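Side-chain contact in glutamate--cysteine ligase GshA (Methylobacillus flagellatus KT, PDB 3K1T), which probably acts as a ligase that joins glutamate to cysteine, the first step of glutathione synthesis: residues A[31-34]-A[35-39]. Sequence-based numbering, arbitrary orientation.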
ATOM      1  N   HIS A  31     -16.019   5.019   1.325  1.00 13.07           N
ATOM      2  CA  HIS A  31     -16.664   4.475   2.516  1.00 13.25           C
ATOM      3  C   HIS A  31     -17.521   3.262   2.167  1.00 13.24           C
ATOM      4  O   HIS A  31     -17.470   2.233   2.849  1.00 13.24           O
ATOM      5  CB  HIS A  31     -17.539   5.535   3.193  1.00 13.47           C
ATOM      6  CG  HIS A  31     -18.276   5.012   4.370  1.00 15.57           C
ATOM      7  ND1 HIS A  31     -19.589   4.600   4.301  1.00 19.33           N
ATOM      8  CD2 HIS A  31     -17.854   4.729   5.623  1.00 17.44           C
ATOM      9  CE1 HIS A  31     -19.964   4.156   5.489  1.00 19.27           C
ATOM     10  NE2 HIS A  31     -18.935   4.228   6.309  1.00 18.27           N
ATOM     11  N   TRP A  32     -18.255   3.340   1.051  1.00 13.04           N
ATOM     12  CA  TRP A  32     -19.082   2.203   0.627  1.00 11.81           C
ATOM     13  C   TRP A  32     -18.211   0.981   0.318  1.00 12.24           C
ATOM     14  O   TRP A  32     -18.508  -0.129   0.767  1.00 11.51           O
ATOM     15  CB  TRP A  32     -19.944   2.612  -0.572  1.00 12.06           C
ATOM     16  CG  TRP A  32     -20.848   1.530  -1.091  1.00 13.25           C
ATOM     17  CD1 TRP A  32     -22.112   1.255  -0.669  1.00 14.81           C
ATOM     18  CD2 TRP A  32     -20.568   0.611  -2.149  1.00 13.14           C
ATOM     19  NE1 TRP A  32     -22.637   0.226  -1.381  1.00 16.06           N
ATOM     20  CE2 TRP A  32     -21.712  -0.204  -2.298  1.00 15.46           C
ATOM     21  CE3 TRP A  32     -19.466   0.388  -2.976  1.00 13.35           C
ATOM     22  CZ2 TRP A  32     -21.792  -1.215  -3.251  1.00 15.35           C
ATOM     23  CZ3 TRP A  32     -19.554  -0.590  -3.938  1.00 15.14           C
ATOM     24  CH2 TRP A  32     -20.718  -1.392  -4.065  1.00 15.18           C
ATOM     25  N   PHE A  33     -17.120   1.166  -0.419  1.00 12.03           N
ATOM     26  CA  PHE A  33     -16.244   0.030  -0.710  1.00 12.70           C
ATOM     27  C   PHE A  33     -15.707  -0.580   0.580  1.00 13.38           C
ATOM     28  O   PHE A  33     -15.683  -1.809   0.737  1.00 13.32           O
ATOM     29  CB  PHE A  33     -15.061   0.450  -1.593  1.00 12.99           C
ATOM     30  CG  PHE A  33     -15.335   0.408  -3.085  1.00 11.88           C
ATOM     31  CD1 PHE A  33     -15.649  -0.787  -3.717  1.00 14.64           C
ATOM     32  CD2 PHE A  33     -15.246   1.569  -3.851  1.00 12.77           C
ATOM     33  CE1 PHE A  33     -15.883  -0.835  -5.074  1.00 13.24           C
ATOM     34  CE2 PHE A  33     -15.459   1.524  -5.234  1.00 12.87           C
ATOM     35  CZ  PHE A  33     -15.780   0.313  -5.830  1.00 13.74           C
ATOM     36  N   ARG A  34     -15.259   0.256   1.517  1.00 13.99           N
ATOM     37  CA  ARG A  34     -14.785  -0.291   2.799  1.00 14.92           C
ATOM     38  C   ARG A  34     -15.850  -1.135   3.500  1.00 15.58           C
ATOM     39  O   ARG A  34     -15.504  -2.214   4.019  1.00 14.89           O
ATOM     40  CB  ARG A  34     -14.250   0.789   3.744  1.00 15.11           C
ATOM     41  CG  ARG A  34     -12.825   1.197   3.366  1.00 16.80           C
ATOM     42  CD  ARG A  34     -12.244   2.138   4.423  1.00 17.93           C
ATOM     43  NE  ARG A  34     -12.707   3.503   4.338  1.00 19.55           N
ATOM     44  CZ  ARG A  34     -12.072   4.448   3.625  1.00 21.93           C
ATOM     45  NH1 ARG A  34     -10.969   4.168   2.927  1.00 21.81           N
ATOM     46  NH2 ARG A  34     -12.552   5.649   3.617  1.00 23.07           N
ATOM     47  N   SER A  35     -17.118  -0.687   3.507  1.00 15.22           N
ATOM     48  CA  SER A  35     -18.182  -1.514   4.061  1.00 16.61           C
ATOM     49  C   SER A  35     -18.284  -2.859   3.323  1.00 16.24           C
ATOM     50  O   SER A  35     -18.473  -3.895   3.965  1.00 16.44           O
ATOM     51  CB  SER A  35     -19.538  -0.810   4.017  1.00 17.09           C
ATOM     52  OG  SER A  35     -19.438   0.364   4.775  1.00 21.80           O
ATOM     53  N   GLN A  36     -18.147  -2.842   1.992  1.00 15.92           N
ATOM     54  CA  GLN A  36     -18.235  -4.090   1.220  1.00 16.34           C
ATOM     55  C   GLN A  36     -17.113  -5.073   1.535  1.00 16.41           C
ATOM     56  O   GLN A  36     -17.359  -6.282   1.726  1.00 16.30           O
ATOM     57  CB  GLN A  36     -18.323  -3.836  -0.297  1.00 15.09           C
ATOM     58  CG  GLN A  36     -19.449  -2.857  -0.703  1.00 17.64           C
ATOM     59  CD  GLN A  36     -20.778  -3.238  -0.145  1.00 23.22           C
ATOM     60  OE1 GLN A  36     -21.234  -4.350  -0.347  1.00 23.29           O
ATOM     61  NE2 GLN A  36     -21.401  -2.320   0.589  1.00 28.70           N
ATOM     62  N   TRP A  37     -15.885  -4.576   1.620  1.00 16.81           N
ATOM     63  CA  TRP A  37     -14.739  -5.449   1.880  1.00 17.27           C
ATOM     64  C   TRP A  37     -14.805  -6.030   3.308  1.00 18.58           C
ATOM     65  O   TRP A  37     -14.361  -7.164   3.503  1.00 18.15           O
ATOM     66  CB  TRP A  37     -13.391  -4.745   1.676  1.00 17.32           C
ATOM     67  CG  TRP A  37     -13.243  -4.019   0.340  1.00 15.91           C
ATOM     68  CD1 TRP A  37     -12.882  -2.717   0.151  1.00 16.31           C
ATOM     69  CD2 TRP A  37     -13.439  -4.569  -0.955  1.00 16.88           C
ATOM     70  NE1 TRP A  37     -12.890  -2.422  -1.179  1.00 16.09           N
ATOM     71  CE2 TRP A  37     -13.230  -3.533  -1.884  1.00 17.05           C
ATOM     72  CE3 TRP A  37     -13.833  -5.819  -1.422  1.00 19.80           C
ATOM     73  CZ2 TRP A  37     -13.358  -3.722  -3.250  1.00 18.96           C
ATOM     74  CZ3 TRP A  37     -13.919  -6.018  -2.806  1.00 21.58           C
ATOM     75  CH2 TRP A  37     -13.707  -4.963  -3.686  1.00 19.66           C
ATOM     76  N   GLN A  38     -15.391  -5.306   4.268  1.00 19.90           N
ATOM     77  CA  GLN A  38     -15.567  -5.842   5.630  1.00 21.66           C
ATOM     78  C   GLN A  38     -16.479  -7.059   5.616  1.00 21.97           C
ATOM     79  O   GLN A  38     -16.282  -8.003   6.385  1.00 21.79           O
ATOM     80  CB  GLN A  38     -16.172  -4.811   6.601  1.00 23.02           C
ATOM     81  CG  GLN A  38     -15.262  -3.648   6.942  1.00 28.45           C
ATOM     82  CD  GLN A  38     -15.905  -2.604   7.871  1.00 34.85           C
ATOM     83  OE1 GLN A  38     -15.931  -1.390   7.567  1.00 40.32           O
ATOM     84  NE2 GLN A  38     -16.381  -3.063   9.026  1.00 37.60           N
ATOM     85  N   GLU A  39     -17.492  -7.034   4.754  1.00 21.20           N
ATOM     86  CA  GLU A  39     -18.405  -8.155   4.615  1.00 22.23           C
ATOM     87  C   GLU A  39     -17.850  -9.310   3.777  1.00 23.13           C
ATOM     88  O   GLU A  39     -18.032 -10.473   4.152  1.00 21.96           O
ATOM     89  CB  GLU A  39     -19.727  -7.667   4.027  1.00 23.24           C
ATOM     90  CG  GLU A  39     -20.685  -8.793   3.707  1.00 28.19           C
ATOM     91  CD  GLU A  39     -22.130  -8.355   3.525  1.00 36.39           C
ATOM     92  OE1 GLU A  39     -22.414  -7.135   3.455  1.00 39.21           O
ATOM     93  OE2 GLU A  39     -22.996  -9.269   3.449  1.00 42.48           O
TER
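Gln-36 folds back over the indole of Trp-32, one turn earlier on helix 26-40, and makes the tightly packed part of this local i to i+4 contact. Its CG sits 3.6 Å from the centroid of the Trp-32 six-membered ring and only 3° off the ring normal, a CH-pi contact over the face. A bend at chi2 then turns the amide back across the indole, where it stacks with its plane 21° from that of the ring. NE2 lies 3.4 Å from Trp-32 NE1, but both are donors, and NE1 gives its hydrogen to Glu-221. The same two residues are joined in the backbone by the helical hydrogen bond from Gln-36 N to Trp-32 O (3.0 Å). With an alanine in place of Trp-32, Gln-36 would probably lose the surface its chain lies on and Glu-221 its indole donor.

The next pair fits less closely. Phe-33 and Trp-37 point the same way with planes only 7° apart, yet the rings are slid so far that they barely overlap; the nearest side-chain carbons, Phe-33 CD1 and Trp-37 CZ2, are 3.8 Å apart. Trp-37 CD1 instead comes within 3.0 Å of Phe-33 O, the carbonyl that also accepts the Trp-37 amide.

Looser still is the side of His-31, where Ser-35 OG lies over one ring face, 3.9 Å from CE1. On this flank Arg-34 reaches Ala-125 of the second subunit through NH1, placing the helix at the dimer interface. Away from that interface, Trp-32 and Phe-33 pack on Leu-411 of helix 398-421, Trp-32 also touches Phe-222 and Leu-225 of helix 210-226, and Trp-37 stacks on His-351, between strands 340-349 and 352-361.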